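PDB 3NDN: O-succinylhomoserine sulfhydrylase, which probably catalyses the formation of L-homocysteine from O-succinyl-L-homoserine and hydrogen sulfide, using pyridoxal 5'-phosphate, in methionine biosynthesis. Local coordinates for residues 301-306 with 330-335; 177-182 with 386-391; 293-298 with 407-412. One frame throughout, in Å; residues are numbered along the deposited sequence.

Interaction 1 of 3, residues 301-306 with 330-335; sequences VRWVRY and TFALDC
Strand 301-305, outermost in the five-stranded mixed sheet of this chain, runs antiparallel to strand 328-333. Arg305 N points almost straight at Thr330 O (2.8 Å, N-H...O angle 178°), and Ala332 N bonds to Trp303 O at 3.1 Å. The chain turns a corner at Arg302, whose N is the group that binds Ala332 O; the buried Trp303 N is left without a partner.

The Arg302 side chain reaches over the end of the partner strand and crosses Asp334 at about a right angle. Its CB rests against Ala332 O and Asp334 CB. CG stands anti to the backbone N, CD continues the extended line, and a bend at chi3 (-66°) turns the head. NE then makes a long, weak salt bridge to Asp334 OD1 (3.5 Å), the guanidinium and carboxylate planes standing 78° apart. Leu333 O lies over the centre of the guanidinium face, 3.9 Å from CZ, while NH2 forms a weak hydrogen bond to Cys335 O at 2.9 Å. A long side chain with several N-H donors suits this exposed strand end, where carbonyls and a carboxylate cluster.

Trp303 instead takes the crowded rotamer, with CG between backbone N and carbonyl carbon, laying its indole over Ala332. Ala332 CB makes a CH-pi contact 3.6 Å from the centroid of the five-membered ring; a small alanine lets the broad ring lie this close.

On the opposite face, Val304 packs with Phe331 and meets Leu295 of helix 277-296. Leu333 leans on helix 340-350, and strand 392-396 flanks the inner strand.

Interaction 2 of 3, residues 177-182 with 386-391; sequences NPMQSL and IGLGDG
Met179 does most of the touching. Its methyl CE sits against two backbone carbonyls, 3.6 Å from Gly387 O and 3.7 Å from Ile386 O; the S-methyl group, being slightly polarised, probably tolerates the carbonyl oxygens well. Nearer the backbone, Met179 CG lies 3.8 Å from Ile386 O, and Met179 SD is 4.2 Å from Leu388 CB. CG is anti to the carbonyl carbon, and chi2 (-57°) and chi3 (-67°) bend the same way, so the chain curls over the 386-388 turn; flexible, unbranched methionine suits such a path. Beside it the Pro178 ring meets Leu388 crosswise, with CG 4.1 Å from Leu388 CD1, an apolar touch between buried groups. No hydrogen bond links the two segments.

Gly387 closes helix 379-385 in a Schellman motif; its positive phi (84°) suits glycine, and its carbonyl faces the methionine methyl. Across from it, the peptide before Pro178 is cis, a kink in the loop that leaves strand 169-173 of the seven-stranded sheet. This sheet belongs to the large, cofactor-binding domain of a fold type I PLP enzyme and the five-stranded sheet to the smaller C-terminal domain, so the contact lies between them.

Polar groups hold the 177-182 loop against the smaller sheet. Pro178 O accepts a hydrogen bond from Thr330 OG1, the Asn177 amide oxygen bonds to Arg394, and buried Gln180 uses its NE2 for Thr330 OG1 and Val328 O. The other loop is fixed at its far end by Asp390, bonded through its backbone to Glu337 and His369, before Gly391 leads into strand 392-396.

Interaction 3 of 3, residues 293-298 with 407-412; sequences EFLNGH and ADIDRA
A histidine-carboxylate hydrogen bond and a small apolar patch join the C-terminal end of the long helix 277-296 to the last helix of the chain, 402-413. His298 follows the end of the first helix, where Gly297 N still reaches back to Glu293 O and His298 N bonds to Leu295 O. With CG anti to the backbone N, its imidazole extends across to Asp410. His298 NE2 donates to Asp410 OD1 at 3.0 Å, the oxygen lying only 6° out of the ring plane and being met nearly along its C-O axis, although the bond is bent at the hydrogen (135°). ND1 accepts from Ser300 N, consistent with a neutral ring whose proton sits on NE2 and points at the carboxylate.

Phe294 approaches Asp410 edge first, beside the bond. Its CZ is 3.6 Å from Asp410 OD1 and 3.8 Å from Asp410 CB, so the slightly positive ring rim probably suits the carboxylate oxygen. Deeper, Leu295 and Ile409 cross at about a right angle, with Leu295 CD2 4.1 Å from Ile409 CG2, branched aliphatics being apt for this buried side.

Ile409 also packs on Ile354, and Phe294 touches Ile406, one turn before Asp410. Leu295 continues onto Val301, Val304, Val329 and Phe331, so helix 277-296 packs on strands 301-305 and 328-333, with helix 402-413 against its end.

All three contacts are partly buried. Interaction 2 lies closest to the chain centre (about 19 Å, centre to centre) and interaction 3 farthest (about 28 Å); interaction 1 runs from buried strand residues to an exposed polar end at Arg302 and Asp334. Interaction 1 pairs strands by backbone hydrogen bonds, interaction 2 joins loops by van der Waals contacts without a hydrogen bond, and interaction 3 combines aliphatic packing with a histidine-carboxylate hydrogen bond. Interaction 1 lies between the others: Trp303 CH2 meets Met179 CE at 3.7 Å on one face, Phe331 and Val304 meet Leu295 on the other. Interaction 2 links the two sheets, whereas 1 and 3 stay within the smaller sheet and its helices.

Interaction 1 of 3, residues 301-306 with 330-335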
ATOM      1  N   VAL A 301      -1.345  37.701 -25.900  1.00 40.75           N
ATOM      2  CA  VAL A 301      -1.720  36.431 -26.520  1.00 39.87           C
ATOM      3  C   VAL A 301      -2.168  36.591 -27.988  1.00 39.14           C
ATOM      4  O   VAL A 301      -3.101  37.338 -28.265  1.00 39.68           O
ATOM      5  CB  VAL A 301      -2.826  35.732 -25.662  1.00 39.28           C
ATOM      6  CG1 VAL A 301      -3.294  34.427 -26.289  1.00 39.18           C
ATOM      7  CG2 VAL A 301      -2.321  35.491 -24.224  1.00 38.83           C
ATOM      8  N   ARG A 302      -1.509  35.882 -28.911  1.00 38.65           N
ATOM      9  CA  ARG A 302      -1.895  35.872 -30.346  1.00 38.79           C
ATOM     10  C   ARG A 302      -3.173  35.066 -30.671  1.00 38.11           C
ATOM     11  O   ARG A 302      -4.063  35.572 -31.356  1.00 38.03           O
ATOM     12  CB  ARG A 302      -0.727  35.405 -31.243  1.00 39.19           C
ATOM     13  CG  ARG A 302      -1.041  35.457 -32.766  1.00 41.28           C
ATOM     14  CD  ARG A 302       0.130  34.970 -33.635  1.00 44.66           C
ATOM     15  NE  ARG A 302       1.286  35.861 -33.539  1.00 48.63           N
ATOM     16  CZ  ARG A 302       2.558  35.488 -33.707  1.00 50.56           C
ATOM     17  NH1 ARG A 302       2.873  34.223 -33.978  1.00 51.98           N
ATOM     18  NH2 ARG A 302       3.527  36.386 -33.590  1.00 52.73           N
ATOM     19  N   TRP A 303      -3.232  33.804 -30.219  1.00 37.36           N
ATOM     20  CA  TRP A 303      -4.389  32.924 -30.445  1.00 36.49           C
ATOM     21  C   TRP A 303      -4.526  31.876 -29.330  1.00 35.96           C
ATOM     22  O   TRP A 303      -3.549  31.556 -28.648  1.00 34.94           O
ATOM     23  CB  TRP A 303      -4.350  32.221 -31.822  1.00 36.81           C
ATOM     24  CG  TRP A 303      -3.110  31.355 -32.153  1.00 37.74           C
ATOM     25  CD1 TRP A 303      -2.107  31.672 -33.035  1.00 40.09           C
ATOM     26  CD2 TRP A 303      -2.785  30.034 -31.649  1.00 38.59           C
ATOM     27  NE1 TRP A 303      -1.180  30.654 -33.097  1.00 39.50           N
ATOM     28  CE2 TRP A 303      -1.570  29.639 -32.261  1.00 39.09           C
ATOM     29  CE3 TRP A 303      -3.402  29.153 -30.743  1.00 37.34           C
ATOM     30  CZ2 TRP A 303      -0.952  28.407 -31.990  1.00 38.70           C
ATOM     31  CZ3 TRP A 303      -2.779  27.924 -30.459  1.00 37.12           C
ATOM     32  CH2 TRP A 303      -1.565  27.566 -31.089  1.00 37.85           C
ATOM     33  N   VAL A 304      -5.748  31.375 -29.145  1.00 35.72           N
ATOM     34  CA  VAL A 304      -6.027  30.278 -28.208  1.00 35.23           C
ATOM     35  C   VAL A 304      -6.665  29.096 -28.950  1.00 35.57           C
ATOM     36  O   VAL A 304      -7.431  29.285 -29.901  1.00 35.92           O
ATOM     37  CB  VAL A 304      -6.960  30.744 -27.043  1.00 35.39           C
ATOM     38  CG1 VAL A 304      -7.248  29.590 -26.049  1.00 35.34           C
ATOM     39  CG2 VAL A 304      -6.359  31.925 -26.298  1.00 34.25           C
ATOM     40  N   ARG A 305      -6.348  27.872 -28.527  1.00 35.47           N
ATOM     41  CA  ARG A 305      -7.066  26.699 -29.020  1.00 35.69           C
ATOM     42  C   ARG A 305      -7.714  25.948 -27.850  1.00 34.84           C
ATOM     43  O   ARG A 305      -7.022  25.496 -26.932  1.00 34.75           O
ATOM     44  CB  ARG A 305      -6.151  25.781 -29.855  1.00 36.46           C
ATOM     45  CG  ARG A 305      -5.854  26.251 -31.287  1.00 38.58           C
ATOM     46  CD  ARG A 305      -7.076  26.133 -32.209  1.00 41.91           C
ATOM     47  NE  ARG A 305      -6.741  26.479 -33.592  1.00 44.88           N
ATOM     48  CZ  ARG A 305      -6.825  27.707 -34.116  1.00 46.71           C
ATOM     49  NH1 ARG A 305      -7.255  28.740 -33.389  1.00 47.51           N
ATOM     50  NH2 ARG A 305      -6.490  27.902 -35.381  1.00 47.24           N
ATOM     51  N   TYR A 306      -9.050  25.896 -27.872  1.00 34.21           N
ATOM     52  CA  TYR A 306      -9.889  25.203 -26.890  1.00 33.02           C
ATOM     53  C   TYR A 306     -11.213  24.920 -27.608  1.00 32.66           C
ATOM     54  O   TYR A 306     -11.800  25.837 -28.187  1.00 32.72           O
ATOM     55  CB  TYR A 306     -10.118  26.064 -25.628  1.00 32.78           C
ATOM     56  CG  TYR A 306     -10.891  25.365 -24.501  1.00 31.60           C
ATOM     57  CD1 TYR A 306     -10.309  24.316 -23.768  1.00 31.50           C
ATOM     58  CD2 TYR A 306     -12.207  25.752 -24.167  1.00 31.00           C
ATOM     59  CE1 TYR A 306     -11.012  23.669 -22.738  1.00 30.25           C
ATOM     60  CE2 TYR A 306     -12.914  25.117 -23.129  1.00 30.85           C
ATOM     61  CZ  TYR A 306     -12.314  24.076 -22.429  1.00 31.64           C
ATOM     62  OH  TYR A 306     -13.027  23.434 -21.436  1.00 31.61           O
ATOM     63  N   THR A 330      -4.370  25.425 -24.928  1.00 32.14           N
ATOM     64  CA  THR A 330      -3.155  25.721 -25.711  1.00 32.88           C
ATOM     65  C   THR A 330      -3.230  27.174 -26.233  1.00 33.78           C
ATOM     66  O   THR A 330      -4.298  27.618 -26.661  1.00 33.96           O
ATOM     67  CB  THR A 330      -3.007  24.700 -26.878  1.00 32.45           C
ATOM     68  OG1 THR A 330      -2.951  23.365 -26.343  1.00 32.78           O
ATOM     69  CG2 THR A 330      -1.731  24.949 -27.698  1.00 32.72           C
ATOM     70  N   PHE A 331      -2.114  27.907 -26.172  1.00 34.47           N
ATOM     71  CA  PHE A 331      -2.041  29.282 -26.724  1.00 35.39           C
ATOM     72  C   PHE A 331      -0.666  29.674 -27.292  1.00 36.48           C
ATOM     73  O   PHE A 331       0.340  29.019 -27.019  1.00 36.78           O
ATOM     74  CB  PHE A 331      -2.505  30.321 -25.692  1.00 35.31           C
ATOM     75  CG  PHE A 331      -1.555  30.508 -24.523  1.00 35.92           C
ATOM     76  CD1 PHE A 331      -0.699  31.608 -24.481  1.00 36.73           C
ATOM     77  CD2 PHE A 331      -1.539  29.605 -23.460  1.00 35.52           C
ATOM     78  CE1 PHE A 331       0.174  31.805 -23.407  1.00 36.92           C
ATOM     79  CE2 PHE A 331      -0.673  29.794 -22.371  1.00 36.74           C
ATOM     80  CZ  PHE A 331       0.190  30.894 -22.350  1.00 36.19           C
ATOM     81  N   ALA A 332      -0.636  30.767 -28.065  1.00 37.33           N
ATOM     82  CA  ALA A 332       0.604  31.293 -28.633  1.00 39.06           C
ATOM     83  C   ALA A 332       0.816  32.762 -28.263  1.00 40.09           C
ATOM     84  O   ALA A 332      -0.129  33.566 -28.303  1.00 39.60           O
ATOM     85  CB  ALA A 332       0.621  31.121 -30.163  1.00 39.11           C
ATOM     86  N   LEU A 333       2.054  33.089 -27.891  1.00 41.07           N
ATOM     87  CA  LEU A 333       2.444  34.450 -27.543  1.00 43.20           C
ATOM     88  C   LEU A 333       2.537  35.327 -28.791  1.00 44.61           C
ATOM     89  O   LEU A 333       2.942  34.852 -29.856  1.00 44.70           O
ATOM     90  CB  LEU A 333       3.786  34.455 -26.796  1.00 43.08           C
ATOM     91  CG  LEU A 333       3.814  33.838 -25.395  1.00 43.46           C
ATOM     92  CD1 LEU A 333       5.233  33.542 -24.950  1.00 43.46           C
ATOM     93  CD2 LEU A 333       3.102  34.706 -24.361  1.00 44.26           C
ATOM     94  N   ASP A 334       2.169  36.599 -28.658  1.00 46.64           N
ATOM     95  CA  ASP A 334       2.255  37.549 -29.779  1.00 48.88           C
ATOM     96  C   ASP A 334       3.596  38.287 -29.745  1.00 50.45           C
ATOM     97  O   ASP A 334       3.762  39.260 -29.007  1.00 51.13           O
ATOM     98  CB  ASP A 334       1.081  38.534 -29.760  1.00 49.23           C
ATOM     99  CG  ASP A 334       1.014  39.418 -31.021  1.00 51.45           C
ATOM    100  OD1 ASP A 334       1.503  39.020 -32.108  1.00 53.25           O
ATOM    101  OD2 ASP A 334       0.451  40.524 -30.924  1.00 53.75           O
ATOM    102  N   CYS A 335       4.547  37.792 -30.530  1.00 51.65           N
ATOM    103  CA  CYS A 335       5.894  38.354 -30.619  1.00 53.63           C
ATOM    104  C   CYS A 335       6.606  37.795 -31.863  1.00 54.79           C
ATOM    105  O   CYS A 335       6.194  36.756 -32.391  1.00 54.53           O
ATOM    106  CB  CYS A 335       6.700  38.050 -29.344  1.00 53.44           C
ATOM    107  SG  CYS A 335       7.094  36.302 -29.080  1.00 54.05           S
TER

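Interaction 2 of 3, residues 177-182 with 386-391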
ATOM      1  N   ASN A 177      -3.338  16.546 -29.553  1.00 40.10           N
ATOM      2  CA  ASN A 177      -2.528  17.238 -28.556  1.00 41.27           C
ATOM      3  C   ASN A 177      -1.155  17.556 -29.148  1.00 41.53           C
ATOM      4  O   ASN A 177      -0.443  16.645 -29.559  1.00 41.99           O
ATOM      5  CB  ASN A 177      -2.424  16.363 -27.300  1.00 41.77           C
ATOM      6  CG  ASN A 177      -1.324  16.805 -26.350  1.00 44.14           C
ATOM      7  OD1 ASN A 177      -1.128  17.996 -26.098  1.00 46.51           O
ATOM      8  ND2 ASN A 177      -0.601  15.830 -25.807  1.00 47.16           N
ATOM      9  N   PRO A 178      -0.752  18.843 -29.154  1.00 41.42           N
ATOM     10  CA  PRO A 178      -1.325  19.995 -28.457  1.00 40.96           C
ATOM     11  C   PRO A 178      -2.222  20.941 -29.253  1.00 40.92           C
ATOM     12  O   PRO A 178      -2.804  21.840 -28.651  1.00 40.71           O
ATOM     13  CB  PRO A 178      -0.074  20.765 -28.027  1.00 41.45           C
ATOM     14  CG  PRO A 178       0.880  20.531 -29.184  1.00 41.94           C
ATOM     15  CD  PRO A 178       0.568  19.163 -29.734  1.00 41.45           C
ATOM     16  N   MET A 179      -2.346  20.757 -30.568  1.00 40.53           N
ATOM     17  CA  MET A 179      -3.063  21.745 -31.399  1.00 40.59           C
ATOM     18  C   MET A 179      -4.594  21.637 -31.323  1.00 39.75           C
ATOM     19  O   MET A 179      -5.304  22.534 -31.788  1.00 39.84           O
ATOM     20  CB  MET A 179      -2.586  21.719 -32.858  1.00 41.29           C
ATOM     21  CG  MET A 179      -1.092  22.010 -33.055  1.00 43.26           C
ATOM     22  SD  MET A 179      -0.474  23.597 -32.405  1.00 44.93           S
ATOM     23  CE  MET A 179      -1.286  24.782 -33.463  1.00 42.44           C
ATOM     24  N   GLN A 180      -5.093  20.537 -30.753  1.00 38.59           N
ATOM     25  CA  GLN A 180      -6.540  20.341 -30.517  1.00 38.29           C
ATOM     26  C   GLN A 180      -7.407  20.348 -31.805  1.00 38.39           C
ATOM     27  O   GLN A 180      -8.512  20.910 -31.833  1.00 38.62           O
ATOM     28  CB  GLN A 180      -7.070  21.284 -29.403  1.00 37.67           C
ATOM     29  CG  GLN A 180      -6.116  21.418 -28.178  1.00 38.80           C
ATOM     30  CD  GLN A 180      -6.772  21.899 -26.867  1.00 40.52           C
ATOM     31  OE1 GLN A 180      -7.975  21.761 -26.666  1.00 42.78           O
ATOM     32  NE2 GLN A 180      -5.955  22.432 -25.957  1.00 39.69           N
ATOM     33  N   SER A 181      -6.874  19.714 -32.854  1.00 38.18           N
ATOM     34  CA  SER A 181      -7.592  19.435 -34.101  0.70 38.50           C
ATOM     35  C   SER A 181      -8.553  18.268 -33.874  1.00 38.16           C
ATOM     36  O   SER A 181      -8.235  17.348 -33.099  1.00 37.46           O
ATOM     37  CB  SER A 181      -6.566  19.091 -35.195  0.70 39.01           C
ATOM     38  OG  SER A 181      -7.175  18.645 -36.397  0.70 40.63           O
ATOM     39  N   LEU A 182      -9.716  18.286 -34.536  1.00 37.93           N
ATOM     40  CA  LEU A 182     -10.728  17.223 -34.358  1.00 37.16           C
ATOM     41  C   LEU A 182     -10.870  16.239 -35.535  1.00 37.40           C
ATOM     42  O   LEU A 182     -10.549  16.569 -36.682  1.00 38.20           O
ATOM     43  CB  LEU A 182     -12.116  17.830 -34.033  1.00 37.16           C
ATOM     44  CG  LEU A 182     -12.281  18.929 -32.969  1.00 36.92           C
ATOM     45  CD1 LEU A 182     -13.748  19.135 -32.628  1.00 36.97           C
ATOM     46  CD2 LEU A 182     -11.511  18.645 -31.698  1.00 35.86           C
ATOM     47  N   ILE A 386       2.327  21.612 -38.835  1.00 58.90           N
ATOM     48  CA  ILE A 386       1.083  21.661 -38.039  1.00 57.21           C
ATOM     49  C   ILE A 386       0.835  22.974 -37.283  1.00 56.00           C
ATOM     50  O   ILE A 386      -0.144  23.092 -36.535  1.00 55.67           O
ATOM     51  CB  ILE A 386       0.977  20.467 -37.035  1.00 56.63           C
ATOM     52  CG1 ILE A 386       2.254  20.335 -36.193  1.00 55.84           C
ATOM     53  CG2 ILE A 386       0.640  19.175 -37.772  1.00 57.48           C
ATOM     54  CD1 ILE A 386       2.100  19.487 -34.949  1.00 54.37           C
ATOM     55  N   GLY A 387       1.716  23.954 -37.477  1.00 55.14           N
ATOM     56  CA  GLY A 387       1.553  25.283 -36.873  1.00 53.35           C
ATOM     57  C   GLY A 387       2.070  25.416 -35.445  1.00 51.64           C
ATOM     58  O   GLY A 387       1.710  26.362 -34.740  1.00 51.22           O
ATOM     59  N   LEU A 388       2.922  24.480 -35.025  1.00 50.15           N
ATOM     60  CA  LEU A 388       3.479  24.478 -33.671  1.00 48.56           C
ATOM     61  C   LEU A 388       4.801  25.261 -33.546  1.00 48.35           C
ATOM     62  O   LEU A 388       5.893  24.670 -33.527  1.00 48.64           O
ATOM     63  CB  LEU A 388       3.626  23.030 -33.162  1.00 47.98           C
ATOM     64  CG  LEU A 388       4.240  22.767 -31.785  1.00 47.45           C
ATOM     65  CD1 LEU A 388       3.382  23.359 -30.683  1.00 46.18           C
ATOM     66  CD2 LEU A 388       4.456  21.266 -31.562  1.00 47.57           C
ATOM     67  N   GLY A 389       4.698  26.588 -33.447  1.00 47.49           N
ATOM     68  CA  GLY A 389       5.883  27.452 -33.317  1.00 46.75           C
ATOM     69  C   GLY A 389       6.536  27.437 -31.938  1.00 45.74           C
ATOM     70  O   GLY A 389       5.995  26.853 -30.989  1.00 44.57           O
ATOM     71  N   ASP A 390       7.697  28.088 -31.830  1.00 45.06           N
ATOM     72  CA  ASP A 390       8.440  28.197 -30.569  1.00 44.62           C
ATOM     73  C   ASP A 390       7.742  29.093 -29.531  1.00 43.28           C
ATOM     74  O   ASP A 390       8.169  29.151 -28.378  1.00 43.08           O
ATOM     75  CB  ASP A 390       9.874  28.702 -30.815  1.00 46.11           C
ATOM     76  CG  ASP A 390      10.847  27.592 -31.258  1.00 49.31           C
ATOM     77  OD1 ASP A 390      10.713  26.413 -30.833  1.00 52.62           O
ATOM     78  OD2 ASP A 390      11.791  27.917 -32.006  1.00 52.00           O
ATOM     79  N   GLY A 391       6.673  29.772 -29.942  1.00 42.49           N
ATOM     80  CA  GLY A 391       5.872  30.622 -29.040  1.00 41.51           C
ATOM     81  C   GLY A 391       4.653  29.960 -28.406  1.00 39.98           C
ATOM     82  O   GLY A 391       3.868  30.611 -27.708  1.00 39.57           O
TER

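Interaction 3 of 3, residues 293-298 with 407-412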
ATOM      1  N   GLU A 293     -11.060  31.762 -21.934  1.00 33.83           N
ATOM      2  CA  GLU A 293     -11.646  33.077 -22.191  1.00 34.88           C
ATOM      3  C   GLU A 293     -10.747  34.236 -21.705  1.00 35.23           C
ATOM      4  O   GLU A 293     -10.655  35.287 -22.364  1.00 35.28           O
ATOM      5  CB  GLU A 293     -13.061  33.151 -21.582  1.00 35.22           C
ATOM      6  CG  GLU A 293     -14.068  32.208 -22.261  1.00 35.06           C
ATOM      7  CD  GLU A 293     -15.361  32.018 -21.472  1.00 38.98           C
ATOM      8  OE1 GLU A 293     -15.425  32.437 -20.292  1.00 40.47           O
ATOM      9  OE2 GLU A 293     -16.314  31.427 -22.030  1.00 37.10           O
ATOM     10  N   PHE A 294     -10.074  34.040 -20.569  1.00 35.45           N
ATOM     11  CA  PHE A 294      -9.151  35.041 -20.020  1.00 36.31           C
ATOM     12  C   PHE A 294      -7.930  35.237 -20.930  1.00 36.82           C
ATOM     13  O   PHE A 294      -7.551  36.375 -21.238  1.00 36.76           O
ATOM     14  CB  PHE A 294      -8.729  34.697 -18.576  1.00 36.57           C
ATOM     15  CG  PHE A 294      -7.597  35.554 -18.053  1.00 38.35           C
ATOM     16  CD1 PHE A 294      -7.851  36.831 -17.543  1.00 39.23           C
ATOM     17  CD2 PHE A 294      -6.281  35.101 -18.112  1.00 38.18           C
ATOM     18  CE1 PHE A 294      -6.813  37.626 -17.075  1.00 41.31           C
ATOM     19  CE2 PHE A 294      -5.227  35.894 -17.648  1.00 39.85           C
ATOM     20  CZ  PHE A 294      -5.492  37.155 -17.131  1.00 40.70           C
ATOM     21  N   LEU A 295      -7.343  34.131 -21.376  1.00 36.97           N
ATOM     22  CA  LEU A 295      -6.223  34.169 -22.329  1.00 37.60           C
ATOM     23  C   LEU A 295      -6.632  34.813 -23.675  1.00 38.81           C
ATOM     24  O   LEU A 295      -5.903  35.650 -24.217  1.00 38.92           O
ATOM     25  CB  LEU A 295      -5.622  32.774 -22.525  1.00 37.28           C
ATOM     26  CG  LEU A 295      -4.718  32.243 -21.397  1.00 37.32           C
ATOM     27  CD1 LEU A 295      -4.613  30.702 -21.399  1.00 36.79           C
ATOM     28  CD2 LEU A 295      -3.325  32.881 -21.428  1.00 35.16           C
ATOM     29  N   ASN A 296      -7.811  34.444 -24.179  1.00 39.22           N
ATOM     30  CA  ASN A 296      -8.345  34.979 -25.440  1.00 40.20           C
ATOM     31  C   ASN A 296      -8.426  36.515 -25.445  1.00 40.60           C
ATOM     32  O   ASN A 296      -8.204  37.146 -26.473  1.00 41.11           O
ATOM     33  CB  ASN A 296      -9.722  34.360 -25.729  1.00 40.08           C
ATOM     34  CG  ASN A 296     -10.240  34.669 -27.131  1.00 41.27           C
ATOM     35  OD1 ASN A 296      -9.514  34.576 -28.120  1.00 43.13           O
ATOM     36  ND2 ASN A 296     -11.517  35.007 -27.216  1.00 41.76           N
ATOM     37  N   GLY A 297      -8.713  37.106 -24.284  1.00 40.68           N
ATOM     38  CA  GLY A 297      -8.809  38.557 -24.160  1.00 40.95           C
ATOM     39  C   GLY A 297      -7.549  39.300 -23.733  1.00 41.37           C
ATOM     40  O   GLY A 297      -7.581  40.522 -23.583  1.00 41.41           O
ATOM     41  N   HIS A 298      -6.445  38.578 -23.543  1.00 40.69           N
ATOM     42  CA  HIS A 298      -5.202  39.161 -23.019  1.00 40.96           C
ATOM     43  C   HIS A 298      -4.312  39.738 -24.137  1.00 41.45           C
ATOM     44  O   HIS A 298      -4.155  39.094 -25.189  1.00 41.31           O
ATOM     45  CB  HIS A 298      -4.433  38.090 -22.227  1.00 40.35           C
ATOM     46  CG  HIS A 298      -3.401  38.645 -21.292  1.00 40.78           C
ATOM     47  ND1 HIS A 298      -2.139  39.011 -21.705  1.00 41.14           N
ATOM     48  CD2 HIS A 298      -3.449  38.900 -19.962  1.00 42.15           C
ATOM     49  CE1 HIS A 298      -1.453  39.467 -20.672  1.00 42.84           C
ATOM     50  NE2 HIS A 298      -2.224  39.407 -19.601  1.00 42.39           N
ATOM     51  N   ALA A 407      -4.519  34.737 -11.598  1.00 33.67           N
ATOM     52  CA  ALA A 407      -3.503  35.602 -11.013  1.00 34.10           C
ATOM     53  C   ALA A 407      -2.062  35.159 -11.344  1.00 34.41           C
ATOM     54  O   ALA A 407      -1.242  35.997 -11.682  1.00 34.14           O
ATOM     55  CB  ALA A 407      -3.690  35.723  -9.483  1.00 34.44           C
ATOM     56  N   ASP A 408      -1.760  33.859 -11.217  1.00 33.96           N
ATOM     57  CA  ASP A 408      -0.420  33.318 -11.517  1.00 34.60           C
ATOM     58  C   ASP A 408      -0.066  33.453 -13.001  1.00 34.67           C
ATOM     59  O   ASP A 408       1.069  33.781 -13.347  1.00 35.20           O
ATOM     60  CB  ASP A 408      -0.315  31.831 -11.067  1.00 34.32           C
ATOM     61  CG  ASP A 408       1.143  31.318 -10.979  1.00 35.68           C
ATOM     62  OD1 ASP A 408       2.048  32.084 -10.568  1.00 35.78           O
ATOM     63  OD2 ASP A 408       1.382  30.118 -11.280  1.00 34.51           O
ATOM     64  N   ILE A 409      -1.036  33.193 -13.874  1.00 34.23           N
ATOM     65  CA  ILE A 409      -0.833  33.329 -15.322  1.00 34.51           C
ATOM     66  C   ILE A 409      -0.625  34.817 -15.714  1.00 35.53           C
ATOM     67  O   ILE A 409       0.287  35.137 -16.469  1.00 35.03           O
ATOM     68  CB  ILE A 409      -2.003  32.691 -16.118  1.00 33.98           C
ATOM     69  CG1 ILE A 409      -2.078  31.174 -15.854  1.00 33.81           C
ATOM     70  CG2 ILE A 409      -1.875  32.954 -17.629  1.00 35.11           C
ATOM     71  CD1 ILE A 409      -3.398  30.529 -16.366  1.00 35.19           C
ATOM     72  N   ASP A 410      -1.447  35.709 -15.166  1.00 36.22           N
ATOM     73  CA  ASP A 410      -1.344  37.155 -15.472  1.00 38.39           C
ATOM     74  C   ASP A 410      -0.001  37.766 -15.037  1.00 39.63           C
ATOM     75  O   ASP A 410       0.572  38.599 -15.755  1.00 40.27           O
ATOM     76  CB  ASP A 410      -2.519  37.928 -14.852  1.00 38.59           C
ATOM     77  CG  ASP A 410      -2.711  39.334 -15.469  1.00 41.31           C
ATOM     78  OD1 ASP A 410      -2.806  39.465 -16.706  1.00 40.89           O
ATOM     79  OD2 ASP A 410      -2.786  40.309 -14.702  1.00 44.45           O
ATOM     80  N   ARG A 411       0.499  37.358 -13.872  1.00 40.42           N
ATOM     81  CA  ARG A 411       1.809  37.809 -13.407  1.00 41.89           C
ATOM     82  C   ARG A 411       2.919  37.281 -14.322  1.00 42.04           C
ATOM     83  O   ARG A 411       3.844  38.020 -14.670  1.00 41.89           O
ATOM     84  CB  ARG A 411       2.052  37.423 -11.939  1.00 42.43           C
ATOM     85  CG  ARG A 411       1.139  38.163 -10.958  1.00 45.35           C
ATOM     86  CD  ARG A 411       1.674  38.147  -9.527  1.00 50.49           C
ATOM     87  NE  ARG A 411       1.238  36.960  -8.791  1.00 53.30           N
ATOM     88  CZ  ARG A 411       0.138  36.890  -8.039  1.00 54.33           C
ATOM     89  NH1 ARG A 411      -0.662  37.948  -7.910  1.00 54.23           N
ATOM     90  NH2 ARG A 411      -0.164  35.755  -7.413  1.00 53.60           N
ATOM     91  N   ALA A 412       2.809  36.012 -14.720  1.00 41.75           N
ATOM     92  CA  ALA A 412       3.806  35.374 -15.596  1.00 42.33           C
ATOM     93  C   ALA A 412       3.876  36.013 -16.995  1.00 42.92           C
ATOM     94  O   ALA A 412       4.953  36.079 -17.593  1.00 42.70           O
ATOM     95  CB  ALA A 412       3.561  33.857 -15.689  1.00 41.61           C
TER